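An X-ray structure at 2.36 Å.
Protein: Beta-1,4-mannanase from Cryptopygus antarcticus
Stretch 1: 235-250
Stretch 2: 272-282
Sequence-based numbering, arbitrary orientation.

Stretch 1 235-250: KALVTVGSWSELTQTD
Stretch 2 272-282: GIINFYQMHTY

Two neighbouring strands of this mannanase run side by side in nearly the same direction, joined by a few backbone hydrogen bonds at the two ends and by side-chain amides and a threonine hydroxyl between them. The axes of the two strands, the one containing Val 238 to Gly 241 and the one beginning at Tyr 277, approach to 5.6 Å, with their N-to-C directions 23° apart. The register places Val 238 beside Ile 274 (CA to CA 4.8 Å), Gly 241 beside Gln 278 (CA to CA 4.8 Å) and Trp 243 beside His 280 (CA to CA 5.1 Å). Together the stretches bury 949 Å².

At the entry, Asn 275 (chi1 m, phi/psi -97/-19) bonds both the N and the O of the extended Val 238 (-124/143): Asn 275 N donates to Val 238 O at 2.7 Å, and Val 238 N donates to Asn 275 OD1 at 2.8 Å. Asparagine suits this turn because its short amide can stand in for a backbone carbonyl. Apolar groups pack nearby. Ile 274 (chi1 p, chi2 t) brings CG2 to 3.7 Å from CG2 of Val 240 (chi1 t), and Leu 237 (m, t) sets CB at 4.4 Å from CE2 of Phe 276, at the ring edge.

Thr 239 (chi1 t, -139/176) uses both halves of its character. Its OG1 donates to Phe 276 O at 2.8 Å, while its CB lies over a face of the Phe 276 ring (chi1 p, chi2 82°), 3.6 Å from the centroid, a CH-pi contact. Gln 278 NE2 adds a weak bond to Thr 239 OG1 at 3.4 Å.

Gly 241 (-108/100) opposes Gln 278 (t, t, chi3 135°), whose CB points toward the first stretch. A CB on Gly 241 would point toward the second stretch and fall 2.4 Å from Gln 278 OE1 and 2.7 Å from His 280 NE2, a clash with both, so the bare backbone leaves room for this polar pair. Within its own stretch, His 280 NE2 donates to Gln 278 OE1 at 2.8 Å, fixing the imidazole (chi1 m, chi2 166°).

Beyond the glycine the backbones bond directly. Ser 242 (-72/155) gives its N to Gln 278 O at 3.0 Å, and His 280 N returns a weak, bent bond to Ser 242 O at 3.0 Å. Gln 248 (m, t, chi3 36°) reaches back from the following loop, and its two amide ends serve both stretches: OE1 accepts from Gln 278 N at 2.7 Å, and NE2 donates to Val 240 O at 3.2 Å.

Met 279 (m, t, t) packs against the loop of Glu 245 and Gln 248. Its flexible thioether places SD 3.7 Å from Glu 245 CA and CE 3.8 Å from Gln 248 CB. At the exit, Ser 244 CA makes a CA-H...O contact with His 280 O at 3.5 Å, and one water donates to Trp 243 O and accepts from Tyr 282 N, each at 3.1 Å.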

ATOM      1  N   LYS A 235      15.384  -6.337   5.261  1.00 41.34           N
ATOM      2  CA  LYS A 235      14.994  -6.331   3.828  1.00 42.32           C
ATOM      3  C   LYS A 235      13.514  -6.026   3.512  1.00 41.33           C
ATOM      4  O   LYS A 235      13.130  -6.003   2.336  1.00 41.74           O
ATOM      5  CB  LYS A 235      15.376  -7.647   3.120  1.00 41.65           C
ATOM      6  CG  LYS A 235      14.839  -8.927   3.732  1.00 39.25           C
ATOM      7  CD  LYS A 235      13.339  -9.068   3.799  1.00 39.83           C
ATOM      8  CE  LYS A 235      12.979 -10.479   4.255  1.00 38.83           C
ATOM      9  NZ  LYS A 235      11.613 -10.616   4.789  1.00 36.25           N
ATOM     10  N   ALA A 236      12.696  -5.807   4.539  1.00 41.14           N
ATOM     11  CA  ALA A 236      11.285  -5.478   4.335  1.00 40.48           C
ATOM     12  C   ALA A 236      11.062  -4.172   3.519  1.00 38.47           C
ATOM     13  O   ALA A 236      11.817  -3.175   3.601  1.00 35.92           O
ATOM     14  CB  ALA A 236      10.540  -5.416   5.670  1.00 41.20           C
ATOM     15  N   LEU A 237      10.012  -4.224   2.717  1.00 36.13           N
ATOM     16  CA  LEU A 237       9.684  -3.167   1.797  1.00 36.25           C
ATOM     17  C   LEU A 237       8.540  -2.364   2.391  1.00 34.55           C
ATOM     18  O   LEU A 237       7.526  -2.915   2.823  1.00 39.74           O
ATOM     19  CB  LEU A 237       9.294  -3.762   0.439  1.00 35.55           C
ATOM     20  CG  LEU A 237      10.393  -4.416  -0.407  1.00 33.68           C
ATOM     21  CD1 LEU A 237       9.786  -4.694  -1.773  1.00 31.74           C
ATOM     22  CD2 LEU A 237      11.654  -3.555  -0.543  1.00 32.39           C
ATOM     23  N   VAL A 238       8.686  -1.056   2.420  1.00 33.68           N
ATOM     24  CA  VAL A 238       7.641  -0.240   2.998  1.00 32.37           C
ATOM     25  C   VAL A 238       7.190   0.759   1.984  1.00 34.86           C
ATOM     26  O   VAL A 238       8.025   1.254   1.200  1.00 35.93           O
ATOM     27  CB  VAL A 238       8.089   0.458   4.256  1.00 30.34           C
ATOM     28  CG1 VAL A 238       6.914   1.197   4.865  1.00 31.18           C
ATOM     29  CG2 VAL A 238       8.616  -0.576   5.258  1.00 30.20           C
ATOM     30  N   THR A 239       5.873   1.030   1.989  1.00 32.63           N
ATOM     31  CA  THR A 239       5.285   2.045   1.144  1.00 30.44           C
ATOM     32  C   THR A 239       4.227   2.829   1.905  1.00 31.01           C
ATOM     33  O   THR A 239       3.923   2.579   3.069  1.00 28.39           O
ATOM     34  CB  THR A 239       4.656   1.411  -0.127  1.00 32.12           C
ATOM     35  OG1 THR A 239       4.370   2.397  -1.134  1.00 30.00           O
ATOM     36  CG2 THR A 239       3.385   0.709   0.200  1.00 32.48           C
ATOM     37  N   VAL A 240       3.717   3.817   1.195  1.00 31.34           N
ATOM     38  CA  VAL A 240       2.624   4.633   1.580  1.00 33.30           C
ATOM     39  C   VAL A 240       1.898   4.916   0.245  1.00 34.53           C
ATOM     40  O   VAL A 240       2.553   5.199  -0.765  1.00 35.95           O
ATOM     41  CB  VAL A 240       3.126   5.945   2.194  1.00 32.72           C
ATOM     42  CG1 VAL A 240       1.990   6.946   2.362  1.00 31.78           C
ATOM     43  CG2 VAL A 240       3.797   5.667   3.527  1.00 32.75           C
ATOM     44  N   GLY A 241       0.572   4.806   0.239  1.00 31.95           N
ATOM     45  CA  GLY A 241      -0.212   4.964  -0.989  1.00 33.37           C
ATOM     46  C   GLY A 241      -0.978   6.281  -0.967  1.00 32.21           C
ATOM     47  O   GLY A 241      -2.010   6.396  -0.300  1.00 26.12           O
ATOM     48  N   SER A 242      -0.453   7.283  -1.653  1.00 31.88           N
ATOM     49  CA  SER A 242      -1.147   8.564  -1.703  1.00 36.89           C
ATOM     50  C   SER A 242      -2.393   8.517  -2.548  1.00 37.18           C
ATOM     51  O   SER A 242      -2.512   7.699  -3.478  1.00 39.66           O
ATOM     52  CB  SER A 242      -0.243   9.677  -2.198  1.00 38.25           C
ATOM     53  OG  SER A 242       0.600  10.079  -1.128  1.00 43.46           O
ATOM     54  N   TRP A 243      -3.316   9.414  -2.228  1.00 37.04           N
ATOM     55  CA  TRP A 243      -4.595   9.462  -2.945  1.00 40.26           C
ATOM     56  C   TRP A 243      -4.471   9.904  -4.389  1.00 38.85           C
ATOM     57  O   TRP A 243      -5.338   9.597  -5.170  1.00 40.74           O
ATOM     58  CB  TRP A 243      -5.622  10.295  -2.170  1.00 39.45           C
ATOM     59  CG  TRP A 243      -6.159  11.543  -2.735  1.00 39.86           C
ATOM     60  CD1 TRP A 243      -7.435  11.739  -3.235  1.00 39.70           C
ATOM     61  CD2 TRP A 243      -5.540  12.830  -2.712  1.00 39.06           C
ATOM     62  NE1 TRP A 243      -7.616  13.074  -3.556  1.00 38.45           N
ATOM     63  CE2 TRP A 243      -6.477  13.762  -3.241  1.00 37.15           C
ATOM     64  CE3 TRP A 243      -4.289  13.291  -2.303  1.00 41.32           C
ATOM     65  CZ2 TRP A 243      -6.188  15.109  -3.383  1.00 35.29           C
ATOM     66  CZ3 TRP A 243      -3.998  14.644  -2.458  1.00 39.95           C
ATOM     67  CH2 TRP A 243      -4.953  15.536  -2.999  1.00 36.86           C
ATOM     68  N   SER A 244      -3.355  10.556  -4.733  1.00 42.36           N
ATOM     69  CA  SER A 244      -3.165  11.232  -6.022  1.00 40.52           C
ATOM     70  C   SER A 244      -1.695  11.397  -6.292  1.00 41.56           C
ATOM     71  O   SER A 244      -0.893  11.373  -5.369  1.00 41.30           O
ATOM     72  CB  SER A 244      -3.713  12.645  -5.906  1.00 41.64           C
ATOM     73  OG  SER A 244      -3.774  13.248  -7.159  1.00 47.17           O
ATOM     74  N   GLU A 245      -1.354  11.626  -7.554  1.00 42.52           N
ATOM     75  CA  GLU A 245       0.004  12.036  -7.966  1.00 41.18           C
ATOM     76  C   GLU A 245       0.576  13.256  -7.204  1.00 43.91           C
ATOM     77  O   GLU A 245       1.796  13.309  -6.961  1.00 38.18           O
ATOM     78  CB  GLU A 245       0.000  12.312  -9.478  1.00 39.63           C
ATOM     79  CG  GLU A 245      -0.787  13.556  -9.921  1.00 36.68           C
ATOM     80  CD  GLU A 245      -2.272  13.350 -10.172  1.00 37.95           C
ATOM     81  OE1 GLU A 245      -2.820  12.225 -10.055  1.00 34.43           O
ATOM     82  OE2 GLU A 245      -2.918  14.374 -10.498  1.00 40.46           O
ATOM     83  N   LEU A 246      -0.328  14.185  -6.815  1.00 43.36           N
ATOM     84  CA  LEU A 246      -0.024  15.531  -6.248  1.00 46.18           C
ATOM     85  C   LEU A 246       0.981  15.632  -5.111  1.00 47.84           C
ATOM     86  O   LEU A 246       1.510  16.727  -4.798  1.00 45.73           O
ATOM     87  CB  LEU A 246      -1.315  16.162  -5.716  1.00 47.80           C
ATOM     88  CG  LEU A 246      -2.266  16.966  -6.623  1.00 47.49           C
ATOM     89  CD1 LEU A 246      -1.957  16.948  -8.109  1.00 47.03           C
ATOM     90  CD2 LEU A 246      -3.698  16.506  -6.403  1.00 51.00           C
ATOM     91  N   THR A 247       1.236  14.495  -4.489  1.00 46.26           N
ATOM     92  CA  THR A 247       1.938  14.481  -3.245  1.00 42.30           C
ATOM     93  C   THR A 247       3.104  13.502  -3.277  1.00 41.73           C
ATOM     94  O   THR A 247       3.773  13.280  -2.265  1.00 46.72           O
ATOM     95  CB  THR A 247       0.906  14.212  -2.150  1.00 42.58           C
ATOM     96  OG1 THR A 247       1.420  14.616  -0.897  1.00 50.00           O
ATOM     97  CG2 THR A 247       0.554  12.804  -2.084  1.00 43.47           C
ATOM     98  N   GLN A 248       3.392  12.934  -4.445  1.00 40.61           N
ATOM     99  CA  GLN A 248       4.528  12.012  -4.554  1.00 41.52           C
ATOM    100  C   GLN A 248       5.398  12.268  -5.789  1.00 40.61           C
ATOM    101  O   GLN A 248       6.135  11.388  -6.260  1.00 36.78           O
ATOM    102  CB  GLN A 248       4.077  10.540  -4.430  1.00 42.64           C
ATOM    103  CG  GLN A 248       3.980  10.073  -2.972  1.00 41.18           C
ATOM    104  CD  GLN A 248       3.753   8.585  -2.828  1.00 41.57           C
ATOM    105  OE1 GLN A 248       4.271   7.791  -3.607  1.00 43.61           O
ATOM    106  NE2 GLN A 248       2.978   8.195  -1.821  1.00 41.25           N
ATOM    107  N   THR A 249       5.359  13.506  -6.267  1.00 39.55           N
ATOM    108  CA  THR A 249       6.318  13.960  -7.264  1.00 37.25           C
ATOM    109  C   THR A 249       6.742  15.394  -6.969  1.00 42.50           C
ATOM    110  O   THR A 249       5.925  16.220  -6.521  1.00 44.53           O
ATOM    111  CB  THR A 249       5.698  13.883  -8.657  1.00 34.26           C
ATOM    112  OG1 THR A 249       6.709  14.126  -9.655  1.00 31.57           O
ATOM    113  CG2 THR A 249       4.524  14.879  -8.766  1.00 33.57           C
ATOM    114  N   ASP A 250       8.006  15.713  -7.226  1.00 44.80           N
ATOM    115  CA  ASP A 250       8.411  17.129  -7.206  1.00 46.48           C
ATOM    116  C   ASP A 250       8.174  17.808  -8.553  1.00 41.97           C
ATOM    117  O   ASP A 250       8.266  19.040  -8.672  1.00 44.96           O
ATOM    118  CB  ASP A 250       9.846  17.276  -6.722  1.00 45.29           C
ATOM    119  CG  ASP A 250       9.946  17.030  -5.265  1.00 46.22           C
ATOM    120  OD1 ASP A 250       9.204  17.691  -4.521  1.00 47.64           O
ATOM    121  OD2 ASP A 250      10.710  16.143  -4.852  1.00 52.59           O
ATOM    122  N   GLY A 272      13.779   5.097   8.489  1.00 45.14           N
ATOM    123  CA  GLY A 272      12.331   5.077   8.516  1.00 42.49           C
ATOM    124  C   GLY A 272      11.872   5.611   7.198  1.00 42.31           C
ATOM    125  O   GLY A 272      11.260   6.706   7.137  1.00 40.39           O
ATOM    126  N   ILE A 273      12.202   4.855   6.146  1.00 38.73           N
ATOM    127  CA  ILE A 273      11.940   5.296   4.775  1.00 37.12           C
ATOM    128  C   ILE A 273      10.899   4.437   4.074  1.00 36.16           C
ATOM    129  O   ILE A 273      10.517   3.386   4.572  1.00 34.88           O
ATOM    130  CB  ILE A 273      13.211   5.405   3.919  1.00 36.74           C
ATOM    131  CG1 ILE A 273      13.955   4.061   3.773  1.00 36.43           C
ATOM    132  CG2 ILE A 273      14.110   6.484   4.488  1.00 38.20           C
ATOM    133  CD1 ILE A 273      15.019   4.031   2.673  1.00 33.78           C
ATOM    134  N   ILE A 274      10.370   4.936   2.967  1.00 36.67           N
ATOM    135  CA  ILE A 274       9.626   4.059   2.091  1.00 37.45           C
ATOM    136  C   ILE A 274      10.590   3.576   1.040  1.00 37.99           C
ATOM    137  O   ILE A 274      11.519   4.266   0.694  1.00 42.03           O
ATOM    138  CB  ILE A 274       8.359   4.670   1.478  1.00 34.14           C
ATOM    139  CG1 ILE A 274       8.610   5.969   0.745  1.00 35.21           C
ATOM    140  CG2 ILE A 274       7.335   4.912   2.551  1.00 35.26           C
ATOM    141  CD1 ILE A 274       7.315   6.560   0.196  1.00 36.20           C
ATOM    142  N   ASN A 275      10.376   2.363   0.570  1.00 39.03           N
ATOM    143  CA  ASN A 275      11.240   1.750  -0.414  1.00 36.20           C
ATOM    144  C   ASN A 275      10.710   1.883  -1.822  1.00 36.28           C
ATOM    145  O   ASN A 275      11.488   1.725  -2.769  1.00 38.77           O
ATOM    146  CB  ASN A 275      11.421   0.305  -0.033  1.00 36.60           C
ATOM    147  CG  ASN A 275      11.987   0.187   1.348  1.00 40.01           C
ATOM    148  OD1 ASN A 275      11.331  -0.270   2.294  1.00 38.37           O
ATOM    149  ND2 ASN A 275      13.208   0.685   1.496  1.00 44.34           N
ATOM    150  N   PHE A 276       9.406   2.168  -1.939  1.00 33.79           N
ATOM    151  CA  PHE A 276       8.726   2.412  -3.195  1.00 33.97           C
ATOM    152  C   PHE A 276       7.554   3.384  -3.024  1.00 37.46           C
ATOM    153  O   PHE A 276       6.816   3.339  -2.040  1.00 41.81           O
ATOM    154  CB  PHE A 276       8.321   1.104  -3.911  1.00 35.72           C
ATOM    155  CG  PHE A 276       7.164   0.322  -3.300  1.00 36.35           C
ATOM    156  CD1 PHE A 276       5.844   0.662  -3.555  1.00 39.00           C
ATOM    157  CD2 PHE A 276       7.397  -0.831  -2.574  1.00 38.04           C
ATOM    158  CE1 PHE A 276       4.788  -0.080  -3.029  1.00 35.49           C
ATOM    159  CE2 PHE A 276       6.348  -1.579  -2.053  1.00 37.64           C
ATOM    160  CZ  PHE A 276       5.041  -1.197  -2.285  1.00 36.15           C
ATOM    161  N   TYR A 277       7.424   4.301  -3.980  1.00 37.28           N
ATOM    162  CA  TYR A 277       6.325   5.244  -4.018  1.00 34.80           C
ATOM    163  C   TYR A 277       5.077   4.560  -4.562  1.00 34.45           C
ATOM    164  O   TYR A 277       5.118   3.442  -5.107  1.00 31.84           O
ATOM    165  CB  TYR A 277       6.697   6.401  -4.920  1.00 35.97           C
ATOM    166  CG  TYR A 277       7.931   7.178  -4.475  1.00 36.17           C
ATOM    167  CD1 TYR A 277       7.894   8.051  -3.388  1.00 36.25           C
ATOM    168  CD2 TYR A 277       9.114   7.095  -5.188  1.00 36.75           C
ATOM    169  CE1 TYR A 277       9.022   8.769  -3.006  1.00 36.12           C
ATOM    170  CE2 TYR A 277      10.233   7.825  -4.820  1.00 35.60           C
ATOM    171  CZ  TYR A 277      10.188   8.647  -3.727  1.00 35.72           C
ATOM    172  OH  TYR A 277      11.332   9.348  -3.401  1.00 39.22           O
ATOM    173  N   GLN A 278       3.957   5.240  -4.418  1.00 33.33           N
ATOM    174  CA  GLN A 278       2.681   4.663  -4.777  1.00 31.66           C
ATOM    175  C   GLN A 278       1.665   5.759  -4.912  1.00 32.55           C
ATOM    176  O   GLN A 278       1.352   6.461  -3.942  1.00 29.50           O
ATOM    177  CB  GLN A 278       2.222   3.687  -3.709  1.00 32.23           C
ATOM    178  CG  GLN A 278       1.079   2.742  -4.104  1.00 33.26           C
ATOM    179  CD  GLN A 278       0.357   2.141  -2.910  1.00 31.47           C
ATOM    180  OE1 GLN A 278      -0.891   2.095  -2.888  1.00 29.30           O
ATOM    181  NE2 GLN A 278       1.120   1.697  -1.900  1.00 27.45           N
ATOM    182  N   MET A 279       1.153   5.919  -6.123  1.00 34.64           N
ATOM    183  CA  MET A 279       0.051   6.835  -6.342  1.00 34.93           C
ATOM    184  C   MET A 279      -1.215   6.039  -6.618  1.00 34.39           C
ATOM    185  O   MET A 279      -1.162   4.898  -7.074  1.00 35.81           O
ATOM    186  CB  MET A 279       0.385   7.757  -7.498  1.00 37.52           C
ATOM    187  CG  MET A 279       1.631   8.607  -7.282  1.00 39.21           C
ATOM    188  SD  MET A 279       2.323   9.244  -8.823  1.00 41.71           S
ATOM    189  CE  MET A 279       3.713  10.177  -8.185  1.00 41.26           C
ATOM    190  N   HIS A 280      -2.344   6.614  -6.257  1.00 34.91           N
ATOM    191  CA  HIS A 280      -3.651   6.075  -6.634  1.00 36.15           C
ATOM    192  C   HIS A 280      -4.256   7.014  -7.639  1.00 34.99           C
ATOM    193  O   HIS A 280      -3.963   8.158  -7.573  1.00 32.42           O
ATOM    194  CB  HIS A 280      -4.585   6.056  -5.439  1.00 34.96           C
ATOM    195  CG  HIS A 280      -4.111   5.206  -4.318  1.00 31.74           C
ATOM    196  ND1 HIS A 280      -4.664   5.270  -3.062  1.00 31.96           N
ATOM    197  CD2 HIS A 280      -3.133   4.282  -4.256  1.00 31.06           C
ATOM    198  CE1 HIS A 280      -4.064   4.397  -2.279  1.00 33.35           C
ATOM    199  NE2 HIS A 280      -3.123   3.791  -2.979  1.00 32.08           N
ATOM    200  N   THR A 281      -5.135   6.568  -8.536  1.00 39.24           N
ATOM    201  CA  THR A 281      -5.637   7.491  -9.547  1.00 39.98           C
ATOM    202  C   THR A 281      -7.044   7.171 -10.058  1.00 41.49           C
ATOM    203  O   THR A 281      -7.360   6.034 -10.427  1.00 44.07           O
ATOM    204  CB  THR A 281      -4.616   7.649 -10.704  1.00 40.06           C
ATOM    205  OG1 THR A 281      -4.916   8.830 -11.468  1.00 36.56           O
ATOM    206  CG2 THR A 281      -4.595   6.421 -11.573  1.00 38.21           C
ATOM    207  N   TYR A 282      -7.867   8.216 -10.066  1.00 38.78           N
ATOM    208  CA  TYR A 282      -9.251   8.151 -10.446  1.00 40.35           C
ATOM    209  C   TYR A 282      -9.662   9.441 -11.219  1.00 43.45           C
ATOM    210  O   TYR A 282      -9.343  10.570 -10.817  1.00 46.37           O
ATOM    211  CB  TYR A 282     -10.112   7.996  -9.172  1.00 43.48           C
ATOM    212  CG  TYR A 282      -9.839   6.760  -8.318  1.00 40.61           C
ATOM    213  CD1 TYR A 282     -10.442   5.548  -8.594  1.00 40.08           C
ATOM    214  CD2 TYR A 282      -9.012   6.821  -7.213  1.00 42.89           C
ATOM    215  CE1 TYR A 282     -10.202   4.426  -7.817  1.00 38.16           C
ATOM    216  CE2 TYR A 282      -8.765   5.694  -6.428  1.00 42.22           C
ATOM    217  CZ  TYR A 282      -9.361   4.497  -6.743  1.00 38.95           C
ATOM    218  OH  TYR A 282      -9.119   3.379  -5.968  1.00 36.30           O
TER
HETATM  219  O   HOH W   1      -6.509  10.129  -7.976  1.00 24.02           O